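Local coordinates for uncharacterized protein POB3N (PDB 4KHB) that probably works within the FACT histone chaperone, which reorganises nucleosomes during transcription, replication and repair, this N-terminal piece of POB3 pairing with the SPT16 subunit, at residues I7-H12 and P21-F26; D11-D16 and I73-F78; S47-A52 and Y94-E99; D16-P21 and L31-V36; Q53-A58 and K101-R106. All coordinates share one frame; numbering follows the deposited sequence.

Interaction 1 (I7-H12 and P21-F26); sequences IESFDH and PGKCRF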
# COMPACT_ATOMS: atom_id res chain seq x y z
N ILE H 7 19.57 24.75 5.88
CA ILE H 7 18.27 24.20 5.51
C ILE H 7 18.32 23.49 4.16
O ILE H 7 18.89 24.02 3.20
CB ILE H 7 17.20 25.32 5.44
CG1 ILE H 7 16.60 25.61 6.81
CG2 ILE H 7 16.06 24.92 4.52
CD1 ILE H 7 17.11 24.73 7.93
N GLU H 8 17.75 22.30 4.10
CA GLU H 8 17.48 21.65 2.82
C GLU H 8 15.98 21.61 2.58
O GLU H 8 15.23 21.02 3.37
CB GLU H 8 18.05 20.24 2.78
CG GLU H 8 19.56 20.17 2.68
CD GLU H 8 20.06 20.58 1.31
OE1 GLU H 8 19.25 20.57 0.36
OE2 GLU H 8 21.26 20.90 1.18
N SER H 9 15.54 22.25 1.50
CA SER H 9 14.11 22.40 1.26
C SER H 9 13.71 21.64 0.00
O SER H 9 14.48 21.53 -0.95
CB SER H 9 13.74 23.88 1.14
OG SER H 9 12.35 24.04 0.95
N PHE H 10 12.48 21.12 0.01
CA PHE H 10 11.96 20.36 -1.11
C PHE H 10 10.51 20.76 -1.33
O PHE H 10 9.73 20.82 -0.38
CB PHE H 10 12.07 18.86 -0.84
CG PHE H 10 13.48 18.35 -0.73
CD1 PHE H 10 14.15 18.37 0.49
CD2 PHE H 10 14.14 17.87 -1.85
CE1 PHE H 10 15.45 17.90 0.59
CE2 PHE H 10 15.44 17.40 -1.76
CZ PHE H 10 16.10 17.42 -0.54
N ASP H 11 10.16 21.04 -2.58
CA ASP H 11 8.82 21.54 -2.88
C ASP H 11 7.89 20.47 -3.42
O ASP H 11 8.34 19.43 -3.91
CB ASP H 11 8.92 22.70 -3.88
CG ASP H 11 8.93 24.06 -3.19
OD1 ASP H 11 8.11 24.26 -2.26
OD2 ASP H 11 9.76 24.91 -3.56
N HIS H 12 6.59 20.73 -3.31
CA HIS H 12 5.55 19.85 -3.86
C HIS H 12 5.57 18.46 -3.22
O HIS H 12 5.55 17.44 -3.92
CB HIS H 12 5.66 19.74 -5.38
CG HIS H 12 4.37 19.39 -6.05
ND1 HIS H 12 3.24 20.17 -5.94
CD2 HIS H 12 4.02 18.34 -6.83
CE1 HIS H 12 2.25 19.61 -6.63
NE2 HIS H 12 2.71 18.50 -7.18
N PRO H 21 -0.28 19.32 -1.54
CA PRO H 21 1.17 19.29 -1.36
C PRO H 21 1.62 20.42 -0.46
O PRO H 21 0.81 21.26 -0.06
CB PRO H 21 1.69 19.51 -2.78
CG PRO H 21 0.63 20.31 -3.45
CD PRO H 21 -0.67 19.78 -2.89
N GLY H 22 2.91 20.45 -0.14
CA GLY H 22 3.44 21.44 0.79
C GLY H 22 4.95 21.53 0.71
O GLY H 22 5.56 20.89 -0.15
N LYS H 23 5.55 22.32 1.59
CA LYS H 23 6.99 22.52 1.57
C LYS H 23 7.67 21.70 2.66
O LYS H 23 7.27 21.75 3.83
CB LYS H 23 7.30 24.01 1.73
CG LYS H 23 8.75 24.39 1.47
CD LYS H 23 8.90 25.91 1.53
CE LYS H 23 10.23 26.37 0.97
NZ LYS H 23 10.44 27.83 1.17
N CYS H 24 8.69 20.94 2.27
CA CYS H 24 9.41 20.09 3.21
C CYS H 24 10.81 20.62 3.49
O CYS H 24 11.63 20.73 2.58
CB CYS H 24 9.49 18.66 2.67
SG CYS H 24 10.08 17.44 3.86
N ARG H 25 11.08 20.95 4.75
CA ARG H 25 12.38 21.49 5.14
C ARG H 25 13.12 20.59 6.10
O ARG H 25 12.57 20.16 7.12
CB ARG H 25 12.23 22.89 5.75
CG ARG H 25 12.07 23.97 4.69
CD ARG H 25 11.03 25.02 5.01
NE ARG H 25 11.46 26.33 4.53
CZ ARG H 25 10.66 27.39 4.41
NH1 ARG H 25 9.37 27.29 4.70
NH2 ARG H 25 11.15 28.54 3.97
N PHE H 26 14.36 20.25 5.74
CA PHE H 26 15.21 19.44 6.60
C PHE H 26 16.27 20.31 7.30
O PHE H 26 16.90 21.17 6.67
CB PHE H 26 15.87 18.33 5.80
CG PHE H 26 14.90 17.29 5.30
CD1 PHE H 26 14.55 16.21 6.10
CD2 PHE H 26 14.34 17.38 4.03
CE1 PHE H 26 13.66 15.25 5.66
CE2 PHE H 26 13.45 16.43 3.58
CZ PHE H 26 13.11 15.36 4.39
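Glu8 and Phe26, then Phe10 and Cys24, form hydrogen-bonded pairs of two antiparallel strands whose short axes run at 162° to each other, with Ser9 and Arg25 as the non-hydrogen-bonded pair between them. These are the first strands of the four-stranded antiparallel sheet of the PH-like fold. The Phe26 N to Glu8 O bond, 2.6 Å long, is almost straight at 177°. Phe10, Cys24 and Phe26 share a face with Glu8; helix 83-92 packs on Phe10 and Phe26 there. The Phe10 and Phe26 side chains cross at about a right angle, their ring planes 81° apart, and Phe10 CE1 comes within 3.7 Å of Phe26 CD2. Phe10 also meets Phe78 edge to face and Arg85 through a cation-pi contact, while Arg85 bridges to Glu8 OE1. An alanine at Phe10 would probably leave the Phe26 ring without its crossing neighbour and the Arg85 guanidinium without its aromatic partner. On the other face the chemistry is polar: the extended Lys23 chain passes Ser9, with Lys23 CE 3.2 Å from Ser9 OG. Where the paired strands end, Pro21 lies against the His12 ring, and Pro21 CB is 3.6 Å from His12 ND1.

Interaction 2 (D11-D16 and I73-F78); sequences DHIYLD and IQLDGF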
# COMPACT_ATOMS: atom_id res chain seq x y z
N ASP H 11 10.16 21.04 -2.58
CA ASP H 11 8.82 21.54 -2.88
C ASP H 11 7.89 20.47 -3.42
O ASP H 11 8.34 19.43 -3.91
CB ASP H 11 8.92 22.70 -3.88
CG ASP H 11 8.93 24.06 -3.19
OD1 ASP H 11 8.11 24.26 -2.26
OD2 ASP H 11 9.76 24.91 -3.56
N HIS H 12 6.59 20.73 -3.31
CA HIS H 12 5.55 19.85 -3.86
C HIS H 12 5.57 18.46 -3.22
O HIS H 12 5.55 17.44 -3.92
CB HIS H 12 5.66 19.74 -5.38
CG HIS H 12 4.37 19.39 -6.05
ND1 HIS H 12 3.24 20.17 -5.94
CD2 HIS H 12 4.02 18.34 -6.83
CE1 HIS H 12 2.25 19.61 -6.63
NE2 HIS H 12 2.71 18.50 -7.18
N ILE H 13 5.59 18.41 -1.89
CA ILE H 13 5.64 17.15 -1.17
C ILE H 13 4.34 16.89 -0.41
O ILE H 13 3.80 17.80 0.23
CB ILE H 13 6.84 17.12 -0.19
CG1 ILE H 13 8.15 17.43 -0.93
CG2 ILE H 13 6.91 15.78 0.53
CD1 ILE H 13 8.46 16.46 -2.07
N TYR H 14 3.84 15.66 -0.49
CA TYR H 14 2.63 15.29 0.23
C TYR H 14 2.99 14.57 1.53
O TYR H 14 3.83 13.66 1.53
CB TYR H 14 1.73 14.39 -0.63
CG TYR H 14 1.30 14.99 -1.95
CD1 TYR H 14 2.09 14.87 -3.08
CD2 TYR H 14 0.10 15.67 -2.06
CE1 TYR H 14 1.70 15.41 -4.29
CE2 TYR H 14 -0.31 16.22 -3.26
CZ TYR H 14 0.50 16.09 -4.37
OH TYR H 14 0.10 16.63 -5.57
N LEU H 15 2.37 14.98 2.63
CA LEU H 15 2.64 14.36 3.93
C LEU H 15 1.49 13.43 4.31
O LEU H 15 0.35 13.87 4.46
CB LEU H 15 2.86 15.45 4.99
CG LEU H 15 3.05 15.13 6.48
CD1 LEU H 15 1.72 15.15 7.23
CD2 LEU H 15 3.76 13.80 6.69
N ASP H 16 1.82 12.15 4.49
CA ASP H 16 0.86 11.12 4.89
C ASP H 16 -0.42 11.10 4.06
O ASP H 16 -1.53 11.17 4.59
CB ASP H 16 0.54 11.23 6.39
CG ASP H 16 1.67 10.72 7.27
OD1 ASP H 16 2.47 9.89 6.78
OD2 ASP H 16 1.75 11.14 8.44
N ILE H 73 6.15 7.99 8.93
CA ILE H 73 5.84 9.27 8.29
C ILE H 73 6.12 9.12 6.80
O ILE H 73 7.25 8.82 6.40
CB ILE H 73 6.70 10.41 8.87
CG1 ILE H 73 6.47 10.54 10.37
CG2 ILE H 73 6.36 11.74 8.18
CD1 ILE H 73 5.03 10.86 10.75
N GLN H 74 5.09 9.33 5.98
CA GLN H 74 5.22 9.17 4.54
C GLN H 74 5.28 10.50 3.80
O GLN H 74 4.35 11.30 3.85
CB GLN H 74 4.07 8.31 4.00
CG GLN H 74 4.17 6.83 4.36
CD GLN H 74 2.90 6.06 4.09
OE1 GLN H 74 2.14 5.74 5.01
NE2 GLN H 74 2.64 5.77 2.82
N LEU H 75 6.41 10.72 3.12
CA LEU H 75 6.59 11.90 2.28
C LEU H 75 6.85 11.49 0.83
O LEU H 75 7.95 11.02 0.50
CB LEU H 75 7.78 12.71 2.80
CG LEU H 75 7.75 13.18 4.25
CD1 LEU H 75 9.15 13.53 4.73
CD2 LEU H 75 6.83 14.38 4.41
N ASP H 76 5.85 11.65 -0.04
CA ASP H 76 6.05 11.35 -1.45
C ASP H 76 5.86 12.60 -2.32
O ASP H 76 5.26 13.58 -1.89
CB ASP H 76 5.17 10.18 -1.93
CG ASP H 76 3.68 10.46 -1.83
OD1 ASP H 76 3.30 11.52 -1.29
OD2 ASP H 76 2.88 9.62 -2.29
N GLY H 77 6.38 12.54 -3.54
CA GLY H 77 6.34 13.67 -4.45
C GLY H 77 7.74 14.14 -4.79
O GLY H 77 7.93 15.11 -5.53
N PHE H 78 8.74 13.44 -4.25
CA PHE H 78 10.13 13.75 -4.56
C PHE H 78 10.44 13.34 -5.99
O PHE H 78 9.79 12.46 -6.56
CB PHE H 78 11.07 13.03 -3.60
CG PHE H 78 11.00 13.53 -2.19
CD1 PHE H 78 11.72 14.65 -1.80
CD2 PHE H 78 10.25 12.85 -1.24
CE1 PHE H 78 11.66 15.11 -0.49
CE2 PHE H 78 10.20 13.29 0.07
CZ PHE H 78 10.90 14.42 0.45
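Ile13 reaches over the opposing strand to Leu75, Gly77 and Phe78, and its branches can be followed outward from CB. At CB the side chain forks, with CG2 anti to the backbone N. Ile13 CG2 lies 3.9 Å from Leu75 CB and also touches Asp76 O. The other branch starts at CG1, which touches Cys24 of the neighbouring sheet, and ends at CD1. That methyl sits over the centre of the Phe78 ring, 3.7 Å from the centroid and 11° off the normal, a CH-pi contact; Ile13 CD1 is also 3.6 Å from Gly77 C. Farther along, Leu15 CD2 meets Ile73 CG2 at 3.6 Å. The backbones are joined by Tyr14 N to Asp76 O (2.9 Å) and by a longer return bond. Asp16 grips Gln74 twice: its N donates to Gln74 O (2.7 Å), and Asp16 OD1 accepts Gln74 N (2.8 Å) on its syn side, 29° out of the carboxylate plane. Lys170 bridges to the same OD1 and bonds Gln74 OE1. Gly77, with positive phi, forms a G1 beta bulge with Phe78 opposite Tyr61. The whole is an antiparallel edge pair in the second sheet of the PH-like fold, which the chain enters by turning a corner at His12.

Interaction 3 (S47-A52 and Y94-E99); sequences SNIGGA and YSTNLE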
# COMPACT_ATOMS: atom_id res chain seq x y z
N SER H 47 15.45 13.32 17.52
CA SER H 47 15.52 12.26 18.53
C SER H 47 14.57 11.10 18.25
O SER H 47 14.77 9.99 18.76
CB SER H 47 15.29 12.85 19.92
OG SER H 47 14.00 13.41 20.03
N ASN H 48 13.52 11.34 17.46
CA ASN H 48 12.60 10.26 17.08
C ASN H 48 12.74 9.83 15.62
O ASN H 48 11.78 9.32 15.03
CB ASN H 48 11.15 10.64 17.37
CG ASN H 48 10.25 9.43 17.58
OD1 ASN H 48 10.73 8.31 17.74
ND2 ASN H 48 8.95 9.65 17.59
N ILE H 49 13.91 10.04 15.03
CA ILE H 49 14.17 9.55 13.68
C ILE H 49 15.06 8.31 13.75
O ILE H 49 16.26 8.41 14.01
CB ILE H 49 14.80 10.64 12.78
CG1 ILE H 49 13.82 11.81 12.60
CG2 ILE H 49 15.18 10.07 11.42
CD1 ILE H 49 14.35 12.94 11.73
N GLY H 50 14.46 7.15 13.52
CA GLY H 50 15.15 5.88 13.67
C GLY H 50 15.58 5.22 12.37
O GLY H 50 16.51 4.40 12.36
N GLY H 51 14.90 5.56 11.28
CA GLY H 51 15.20 4.96 9.99
C GLY H 51 14.44 5.59 8.83
O GLY H 51 13.49 6.34 9.05
N ALA H 52 14.86 5.28 7.61
CA ALA H 52 14.26 5.88 6.43
C ALA H 52 14.36 4.98 5.20
O ALA H 52 15.39 4.35 4.97
CB ALA H 52 14.89 7.24 6.15
N TYR H 94 21.00 12.70 10.70
CA TYR H 94 20.11 11.80 11.43
C TYR H 94 20.74 10.45 11.77
O TYR H 94 20.07 9.58 12.34
CB TYR H 94 18.80 11.62 10.65
CG TYR H 94 18.12 12.92 10.28
CD1 TYR H 94 18.25 14.05 11.07
CD2 TYR H 94 17.35 13.02 9.12
CE1 TYR H 94 17.64 15.24 10.73
CE2 TYR H 94 16.73 14.21 8.77
CZ TYR H 94 16.88 15.32 9.58
OH TYR H 94 16.27 16.51 9.25
N SER H 95 22.02 10.28 11.42
CA SER H 95 22.73 9.02 11.68
C SER H 95 21.97 7.84 11.08
O SER H 95 21.89 6.77 11.70
CB SER H 95 22.97 8.81 13.18
OG SER H 95 23.74 9.86 13.73
N THR H 96 21.42 8.05 9.89
CA THR H 96 20.58 7.04 9.26
C THR H 96 20.92 6.84 7.79
O THR H 96 21.14 7.80 7.06
CB THR H 96 19.09 7.44 9.35
OG1 THR H 96 18.74 7.71 10.72
CG2 THR H 96 18.21 6.33 8.82
N ASN H 97 20.96 5.58 7.36
CA ASN H 97 21.11 5.26 5.95
C ASN H 97 19.74 5.26 5.28
O ASN H 97 18.83 4.54 5.71
CB ASN H 97 21.82 3.91 5.76
CG ASN H 97 23.26 3.93 6.25
OD1 ASN H 97 23.99 4.90 6.02
ND2 ASN H 97 23.68 2.87 6.92
N LEU H 98 19.59 6.05 4.22
CA LEU H 98 18.36 6.03 3.43
C LEU H 98 18.34 4.79 2.56
O LEU H 98 18.98 4.74 1.51
CB LEU H 98 18.23 7.30 2.58
CG LEU H 98 16.95 7.46 1.77
CD1 LEU H 98 15.73 7.34 2.67
CD2 LEU H 98 16.93 8.80 1.03
N GLU H 99 17.60 3.78 3.01
CA GLU H 99 17.61 2.48 2.35
C GLU H 99 16.80 2.50 1.05
O GLU H 99 15.65 2.93 1.04
CB GLU H 99 17.07 1.41 3.30
CG GLU H 99 16.81 0.06 2.65
CD GLU H 99 16.23 -0.94 3.62
OE1 GLU H 99 15.87 -0.55 4.75
OE2 GLU H 99 16.14 -2.13 3.25
O HOH W 1 17.60 3.38 7.77
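Ile49 is held over Tyr94 by its torsions: CG1 stands anti to the carbonyl carbon (chi1 -64°), and an extended chi2 carries CD1 onward to the tyrosine ring. That methyl lies over the ring centre, with Ile49 CD1 3.8 Å from the Tyr94 centroid and only 4° off the normal, and its near-equal distances to all six ring carbons confirm a centred CH-pi contact. Ile49 CG2 meets Tyr94 CB at 4.0 Å, so both branches of the isoleucine are used. At its far end Tyr94 OH is hydrogen-bonded to Ala27 O. In Thr96, chi1 of -54° sets OG1 anti to the carbonyl carbon, which leaves CG2 anti to the backbone N, and the two branches do different work. Thr96 CG2 packs 3.5 Å from Gly51 CA. Thr96 OG1 turns back to its own segment and donates to Tyr94 O at 2.8 Å, from above the carbonyl plane. Beyond it, Ala52 CB touches Leu98 CD1 at 3.6 Å, and Phe90 of helix 83-92 also packs on Ala52. The backbones are tied by Glu99 N, which donates to Ala52 O over 3.0 Å. A water lies between the two segments: it donates to Asn97 O at 2.7 Å and weakly accepts Ala52 N. Gly50 and Gly51 face Leu66 as a classic beta bulge. Here the chain leaves the helix of the PH-like fold and returns as strand 98-100, which runs parallel to strand 51-56 at the edge of the mixed sheet.

Interaction 4 (D16-P21 and L31-V36); sequences DLSKEP and LGWKPV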
# COMPACT_ATOMS: atom_id res chain seq x y z
N ASP H 16 1.82 12.15 4.49
CA ASP H 16 0.86 11.12 4.89
C ASP H 16 -0.42 11.10 4.06
O ASP H 16 -1.53 11.17 4.59
CB ASP H 16 0.54 11.23 6.39
CG ASP H 16 1.67 10.72 7.27
OD1 ASP H 16 2.47 9.89 6.78
OD2 ASP H 16 1.75 11.14 8.44
N LEU H 17 -0.25 11.02 2.74
CA LEU H 17 -1.36 10.97 1.79
C LEU H 17 -2.21 12.23 1.84
O LEU H 17 -3.43 12.18 1.65
CB LEU H 17 -2.23 9.72 1.99
CG LEU H 17 -1.51 8.37 2.10
CD1 LEU H 17 -2.48 7.21 1.95
CD2 LEU H 17 -0.40 8.28 1.10
N SER H 18 -1.56 13.36 2.11
CA SER H 18 -2.25 14.64 2.09
C SER H 18 -2.80 14.89 0.70
O SER H 18 -2.17 14.54 -0.31
CB SER H 18 -1.31 15.77 2.51
OG SER H 18 -0.27 15.95 1.57
N LYS H 19 -3.98 15.48 0.64
CA LYS H 19 -4.59 15.86 -0.62
C LYS H 19 -3.88 17.06 -1.24
O LYS H 19 -3.84 17.21 -2.46
CB LYS H 19 -6.09 16.13 -0.43
CG LYS H 19 -6.61 15.85 0.99
CD LYS H 19 -6.28 16.95 1.99
CE LYS H 19 -6.07 16.38 3.39
NZ LYS H 19 -7.22 15.54 3.86
N GLU H 20 -3.34 17.92 -0.38
CA GLU H 20 -2.61 19.09 -0.85
C GLU H 20 -1.12 18.96 -0.56
O GLU H 20 -0.73 18.56 0.54
CB GLU H 20 -3.16 20.37 -0.20
CG GLU H 20 -4.43 20.89 -0.87
CD GLU H 20 -4.92 22.18 -0.25
OE1 GLU H 20 -4.24 22.71 0.66
OE2 GLU H 20 -5.98 22.68 -0.68
N PRO H 21 -0.28 19.32 -1.54
CA PRO H 21 1.17 19.29 -1.36
C PRO H 21 1.62 20.42 -0.46
O PRO H 21 0.81 21.26 -0.06
CB PRO H 21 1.69 19.51 -2.78
CG PRO H 21 0.63 20.31 -3.45
CD PRO H 21 -0.67 19.78 -2.89
N LEU H 31 12.66 17.60 11.06
CA LEU H 31 12.00 18.01 9.81
C LEU H 31 10.66 18.70 10.06
O LEU H 31 9.96 18.41 11.03
CB LEU H 31 11.89 16.84 8.81
CG LEU H 31 10.63 16.10 8.34
CD1 LEU H 31 9.84 15.49 9.47
CD2 LEU H 31 9.71 16.95 7.45
N GLY H 32 10.32 19.61 9.15
CA GLY H 32 9.05 20.31 9.21
C GLY H 32 8.39 20.34 7.85
O GLY H 32 9.05 20.52 6.82
N TRP H 33 7.08 20.17 7.85
CA TRP H 33 6.28 20.22 6.63
C TRP H 33 5.17 21.24 6.80
O TRP H 33 4.53 21.30 7.85
CB TRP H 33 5.72 18.83 6.32
CG TRP H 33 4.91 18.79 5.07
CD1 TRP H 33 5.37 18.61 3.80
CD2 TRP H 33 3.49 18.90 4.97
NE1 TRP H 33 4.32 18.62 2.91
CE2 TRP H 33 3.16 18.80 3.60
CE3 TRP H 33 2.47 19.08 5.90
CZ2 TRP H 33 1.84 18.87 3.15
CZ3 TRP H 33 1.16 19.16 5.45
CH2 TRP H 33 0.86 19.05 4.09
N LYS H 34 4.94 22.03 5.76
CA LYS H 34 3.93 23.08 5.81
C LYS H 34 3.11 22.99 4.53
O LYS H 34 3.64 23.09 3.43
CB LYS H 34 4.60 24.45 5.98
CG LYS H 34 4.00 25.60 5.19
CD LYS H 34 3.67 26.77 6.11
CE LYS H 34 4.93 27.27 6.81
NZ LYS H 34 5.02 28.75 6.90
N PRO H 35 1.79 22.79 4.69
CA PRO H 35 0.82 22.65 3.59
C PRO H 35 0.59 23.95 2.84
O PRO H 35 0.77 25.03 3.41
CB PRO H 35 -0.48 22.24 4.30
CG PRO H 35 -0.29 22.52 5.73
CD PRO H 35 1.16 22.74 6.02
N VAL H 36 0.21 23.84 1.57
CA VAL H 36 -0.19 25.02 0.82
C VAL H 36 -1.47 25.51 1.49
O VAL H 36 -2.54 24.91 1.33
CB VAL H 36 -0.42 24.73 -0.68
CG1 VAL H 36 -1.33 25.77 -1.31
CG2 VAL H 36 0.91 24.71 -1.42
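The loop between strands 13-15 and 22-27 closes over the end of strand 30-35, with Glu20 and Pro21 meeting Trp33 and Val36. Its backbone tie is Val36 N to Pro21 O, 3.1 Å long, with an N-H...O angle of 161° and the donor in the carbonyl plane. The Val36 side chain leans on the same acceptor, Val36 CG2 lying 3.7 Å from Pro21 O. Trp33 carries much of the rest of the contact. Its CG is anti to the backbone N (chi1 -179°), which starts the indole toward the loop. Glu20 O lies in the ring plane at the benzo edge, 3.7 Å from Trp33 CZ2. One indole face has Pro35 N of its own strand above it, offset toward the rim. Strand 30-35 belongs to the first antiparallel sheet of the PH-like fold, yet Trp33 NE1 donates to Ile13 O and the ring packs on Leu15, so the indole spans to the second sheet. Within the loop, Ser18 OG donates to Glu20 O at 2.8 Å from 48° above the carbonyl plane, which probably steadies this carbonyl beside the ring. Ser18 OG also approaches the indole obliquely, 3.9 Å from Trp33 CZ2.

Interaction 5 (Q53-A58 and K101-R106); sequences QWSRAA and KEHSLR. With SO4 (sulfate ion), chain P.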
# COMPACT_ATOMS: atom_id res chain seq x y z
N GLN H 53 13.29 4.95 4.41
CA GLN H 53 13.26 4.14 3.20
C GLN H 53 12.91 4.99 1.98
O GLN H 53 12.09 5.91 2.06
CB GLN H 53 12.25 2.99 3.33
CG GLN H 53 12.58 1.98 4.43
CD GLN H 53 11.49 0.94 4.60
OE1 GLN H 53 10.46 0.98 3.92
NE2 GLN H 53 11.70 0.00 5.52
N TRP H 54 13.52 4.66 0.85
CA TRP H 54 13.30 5.37 -0.40
C TRP H 54 12.70 4.42 -1.43
O TRP H 54 13.27 3.35 -1.69
CB TRP H 54 14.64 5.92 -0.90
CG TRP H 54 14.65 6.43 -2.30
CD1 TRP H 54 15.05 5.75 -3.42
CD2 TRP H 54 14.29 7.74 -2.73
NE1 TRP H 54 14.94 6.56 -4.52
CE2 TRP H 54 14.47 7.79 -4.12
CE3 TRP H 54 13.82 8.88 -2.07
CZ2 TRP H 54 14.20 8.94 -4.87
CZ3 TRP H 54 13.55 10.01 -2.82
CH2 TRP H 54 13.74 10.04 -4.20
N SER H 55 11.55 4.79 -2.00
CA SER H 55 10.89 3.95 -3.00
C SER H 55 9.91 4.73 -3.87
O SER H 55 9.53 5.86 -3.56
CB SER H 55 10.17 2.78 -2.33
OG SER H 55 9.05 3.23 -1.58
N ARG H 56 9.49 4.11 -4.97
CA ARG H 56 8.55 4.74 -5.89
C ARG H 56 7.11 4.51 -5.45
O ARG H 56 6.73 3.39 -5.10
CB ARG H 56 8.76 4.21 -7.31
CG ARG H 56 7.82 4.81 -8.35
CD ARG H 56 8.53 5.85 -9.19
NE ARG H 56 7.74 6.24 -10.36
CZ ARG H 56 8.11 6.02 -11.62
NH1 ARG H 56 9.27 5.42 -11.88
NH2 ARG H 56 7.33 6.41 -12.62
N ALA H 57 6.32 5.57 -5.47
CA ALA H 57 4.92 5.49 -5.07
C ALA H 57 4.08 6.37 -5.99
O ALA H 57 4.59 6.92 -6.96
CB ALA H 57 4.72 6.12 -3.70
N ALA H 58 2.79 6.49 -5.68
CA ALA H 58 1.83 7.12 -6.56
C ALA H 58 2.28 8.52 -6.96
O ALA H 58 2.50 9.38 -6.10
CB ALA H 58 0.45 7.17 -5.91
N LYS H 101 14.52 0.69 -1.11
CA LYS H 101 13.61 -0.41 -0.82
C LYS H 101 12.66 -0.66 -1.98
O LYS H 101 11.58 -0.08 -2.03
CB LYS H 101 12.81 -0.09 0.44
CG LYS H 101 12.10 -1.29 1.06
CD LYS H 101 13.07 -2.19 1.81
CE LYS H 101 12.38 -2.94 2.93
NZ LYS H 101 13.30 -3.88 3.64
N GLU H 102 13.07 -1.52 -2.91
CA GLU H 102 12.22 -1.88 -4.03
C GLU H 102 11.01 -2.68 -3.58
O GLU H 102 11.11 -3.55 -2.70
CB GLU H 102 12.97 -2.70 -5.08
CG GLU H 102 13.81 -1.89 -6.06
CD GLU H 102 14.28 -2.73 -7.24
OE1 GLU H 102 13.54 -3.64 -7.66
OE2 GLU H 102 15.38 -2.46 -7.76
N HIS H 103 9.86 -2.38 -4.17
CA HIS H 103 8.66 -3.16 -3.93
C HIS H 103 8.43 -4.18 -5.05
O HIS H 103 8.88 -3.97 -6.18
CB HIS H 103 7.45 -2.24 -3.76
CG HIS H 103 7.43 -1.52 -2.44
ND1 HIS H 103 8.36 -0.57 -2.10
CD2 HIS H 103 6.59 -1.63 -1.39
CE1 HIS H 103 8.09 -0.11 -0.89
NE2 HIS H 103 7.02 -0.74 -0.43
N SER H 104 7.73 -5.26 -4.73
CA SER H 104 7.46 -6.33 -5.69
C SER H 104 6.41 -5.89 -6.71
O SER H 104 5.41 -5.27 -6.36
CB SER H 104 7.00 -7.60 -4.97
OG SER H 104 6.75 -8.64 -5.89
N LEU H 105 6.65 -6.20 -7.99
CA LEU H 105 5.73 -5.80 -9.05
C LEU H 105 5.12 -6.96 -9.84
O LEU H 105 4.44 -6.74 -10.84
CB LEU H 105 6.44 -4.84 -10.01
CG LEU H 105 6.88 -3.48 -9.47
CD1 LEU H 105 7.64 -2.70 -10.53
CD2 LEU H 105 5.69 -2.68 -8.98
N ARG H 106 5.36 -8.20 -9.39
CA ARG H 106 4.87 -9.36 -10.14
C ARG H 106 3.36 -9.60 -10.00
O ARG H 106 2.75 -10.29 -10.82
CB ARG H 106 5.70 -10.64 -9.90
CG ARG H 106 6.06 -10.97 -8.47
CD ARG H 106 7.56 -11.25 -8.37
NE ARG H 106 7.89 -12.59 -7.89
CZ ARG H 106 9.01 -13.24 -8.21
NH1 ARG H 106 9.91 -12.67 -9.00
NH2 ARG H 106 9.23 -14.45 -7.72
S SO4 P . 9.81 -8.45 -7.89
O1 SO4 P . 10.59 -9.45 -8.62
O2 SO4 P . 10.70 -7.43 -7.35
O3 SO4 P . 8.85 -7.84 -8.78
O4 SO4 P . 9.11 -9.09 -6.79
O HOH W 2 9.54 0.70 -5.12
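The His103 imidazole meets Ser55 obliquely, with His103 CE1 3.5 Å from Ser55 OG. Both ring nitrogens have partners: NE2 is hydrogen-bonded to Glu131 OE2, and ND1 donates weakly to Lys101 O. Ser55 OG in turn bonds Arg43 of the SPT16D chain, which also packs on His103. Trp54 points its CB away from residues 101-106, and its indole meets Tyr61, planes about 10° apart, and Tyr83, at about 60°. What Trp54 gives this contact is its carbonyl: Lys101 N donates to Trp54 O at 3.0 Å, nearly straight at 176°. Lys101 O sits 3.2 Å from Ser55 CB. The Gln53 and Lys101 side chains pass obliquely, Gln53 NE2 lying 4.0 Å from Lys101 CE. Strand 51-56 belongs to the mixed sheet of the N-terminal PH-like domain, and residues 101-106 lie on the loop leading from strand 98-100 to strand 112-115, toward the second PH-like domain. A sulfate ion, probably from the crystallisation liquor, binds farther along this loop. Ser104 OG donates to sulfate O4 at 2.6 Å, and Leu105 N to sulfate O3 at 2.9 Å. Arg106 NH1 adds a weak bond to sulfate O1, 3.3 Å long, its guanidinium lying obliquely to that oxygen, and Arg127 is a further donor. An alanine at Arg106 would probably leave Trp108 without its cation-pi partner and the sulfate with less positive charge around it. The same Arg106 NH1 lies close to the like-charged Arg8 of the SPT16D chain.

Interactions 1, 2 and 4 lie on the same side of the chain's centre and overlap pairwise through Asp11 and His12 (1 and 2), Asp16 (2 and 4) and Pro21 (1 and 4). Interaction 1 is ordinary strand pairing in the first sheet and interaction 2 in the second; Phe10 against Phe78 joins these sheets, as does Trp33 NE1 to Ile13 O from interaction 4, a loop contact. All five are partly buried, interactions 2 and 3 with over half their touching residues buried. Interactions 3 and 5 share strand 51-56: interaction 3 is mainly apolar, beside the helix, whereas interaction 5 is polar and has the most contacts with the SPT16D chain, which Gln74 and Leu17 also reach.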